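PDB 6J31: kcn28 from Kitasatospora, which is of unknown function but has a GT-B fold of two Rossmann-like domains and a C-terminal region related to erythromycin biosynthesis protein CIII. Local coordinates for residues D73-A76 against Q77-F81. Residues are numbered along the deposited sequence; the frame is centred on the assembly and turned at random.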
loop_
_atom_site.group_PDB
_atom_site.type_symbol
_atom_site.label_atom_id
_atom_site.label_comp_id
_atom_site.label_asym_id
_atom_site.label_seq_id
_atom_site.Cartn_x
_atom_site.Cartn_y
_atom_site.Cartn_z
ATOM N N ASP A 73 -11.708 6.609 -16.997
ATOM C CA ASP A 73 -10.787 6.693 -18.122
ATOM C C ASP A 73 -9.397 7.010 -17.588
ATOM O O ASP A 73 -9.250 7.645 -16.540
ATOM C CB ASP A 73 -11.247 7.765 -19.131
ATOM C CG ASP A 73 -10.381 7.821 -20.384
ATOM O OD1 ASP A 73 -9.304 7.186 -20.420
ATOM O OD2 ASP A 73 -10.785 8.517 -21.339
ATOM N N GLN A 74 -8.374 6.551 -18.313
ATOM C CA GLN A 74 -7.001 6.725 -17.848
ATOM C C GLN A 74 -6.605 8.199 -17.829
ATOM O O GLN A 74 -6.016 8.678 -16.854
ATOM C CB GLN A 74 -6.044 5.926 -18.732
ATOM C CG GLN A 74 -4.582 6.295 -18.544
ATOM C CD GLN A 74 -3.641 5.372 -19.295
ATOM O OE1 GLN A 74 -3.783 5.172 -20.502
ATOM N NE2 GLN A 74 -2.662 4.819 -18.586
ATOM N N ILE A 75 -6.882 8.929 -18.908
ATOM C CA ILE A 75 -6.572 10.355 -18.907
ATOM C C ILE A 75 -7.432 11.078 -17.877
ATOM O O ILE A 75 -6.968 11.999 -17.193
ATOM C CB ILE A 75 -6.729 10.958 -20.317
ATOM C CG1 ILE A 75 -5.789 10.279 -21.322
ATOM C CG2 ILE A 75 -6.481 12.464 -20.291
ATOM C CD1 ILE A 75 -6.337 9.008 -21.953
ATOM N N ALA A 76 -8.693 10.658 -17.734
ATOM C CA ALA A 76 -9.572 11.257 -16.733
ATOM C C ALA A 76 -9.066 11.004 -15.318
ATOM O O ALA A 76 -9.184 11.872 -14.445
ATOM C CB ALA A 76 -10.995 10.721 -16.895
ATOM N N GLN A 77 -8.518 9.813 -15.066
ATOM C CA GLN A 77 -7.957 9.516 -13.751
ATOM C C GLN A 77 -6.766 10.422 -13.443
ATOM O O GLN A 77 -6.602 10.876 -12.305
ATOM C CB GLN A 77 -7.596 8.029 -13.671
ATOM C CG GLN A 77 -6.183 7.639 -14.096
ATOM C CD GLN A 77 -5.505 6.715 -13.110
ATOM O OE1 GLN A 77 -6.159 5.841 -12.528
ATOM N NE2 GLN A 77 -4.184 6.881 -12.929
ATOM N N MET A 78 -5.930 10.707 -14.447
ATOM C CA MET A 78 -4.839 11.658 -14.252
ATOM C C MET A 78 -5.363 13.062 -13.986
ATOM O O MET A 78 -4.749 13.829 -13.234
ATOM C CB MET A 78 -3.902 11.657 -15.457
ATOM C CG MET A 78 -3.264 10.318 -15.734
ATOM S SD MET A 78 -2.131 10.403 -17.125
ATOM C CE MET A 78 -3.139 9.654 -18.388
ATOM N N ASP A 79 -6.473 13.432 -14.625
ATOM C CA ASP A 79 -7.040 14.756 -14.402
ATOM C C ASP A 79 -7.582 14.891 -12.985
ATOM O O ASP A 79 -7.516 15.974 -12.391
ATOM C CB ASP A 79 -8.122 15.041 -15.440
ATOM C CG ASP A 79 -7.543 15.385 -16.798
ATOM O OD1 ASP A 79 -6.415 15.923 -16.842
ATOM O OD2 ASP A 79 -8.213 15.118 -17.819
ATOM N N VAL A 80 -8.138 13.811 -12.431
ATOM C CA VAL A 80 -8.608 13.845 -11.048
ATOM C C VAL A 80 -7.439 14.075 -10.094
ATOM O O VAL A 80 -7.538 14.867 -9.148
ATOM C CB VAL A 80 -9.374 12.554 -10.714
ATOM C CG1 VAL A 80 -9.536 12.399 -9.207
ATOM C CG2 VAL A 80 -10.727 12.562 -11.401
ATOM N N PHE A 81 -6.316 13.392 -10.330
ATOM C CA PHE A 81 -5.144 13.583 -9.481
ATOM C C PHE A 81 -4.609 15.005 -9.588
ATOM O O PHE A 81 -4.276 15.628 -8.572
ATOM C CB PHE A 81 -4.065 12.565 -9.851
ATOM C CG PHE A 81 -4.300 11.200 -9.272
ATOM C CD1 PHE A 81 -4.356 11.016 -7.901
ATOM C CD2 PHE A 81 -4.484 10.102 -10.095
ATOM C CE1 PHE A 81 -4.579 9.762 -7.362
ATOM C CE2 PHE A 81 -4.714 8.851 -9.560
ATOM C CZ PHE A 81 -4.760 8.679 -8.193
#
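M78 folds back over the first turn of helix 74-96, its CE lying 3.7 Å from Q74 CG and 4.0 Å from I75 CG1. The bend at chi3 (-103°) brings this methyl back over the turn and sets CE 3.5 Å from I75 CA. Beside this close-packed flank, D79 runs alongside I75, both pointing the same way. L148 of helix 142-150 covers Q74, I75 and M78, while H157 of helix 152-167 packs on M78 and hydrogen-bonds D79 OD1 through ND1. Between A76 and V80, on a partly exposed side, the contact is thinner: V80 CG2 approaches A76 O at 3.5 Å. Q77 presses CG on Q74 O (3.0 Å), then its amide end leads away to a covalent link from NE2 to a modified side chain of the bound peptide. Four i to i+4 backbone bonds join 73-76 to 77-81, beginning with Q77 N to D73 O at 2.7 Å. Ahead of them, D73 OD1 accepts a weak 3.3 Å bond from I75 N, and OD2 forms a salt bridge with R153. An aspartate N-cap thus opens an alpha-helix whose F81 lines the (2E,2'E)-3,3'-(1,2-phenylene)di(prop-2-enoic acid) pocket of a GT-B fold.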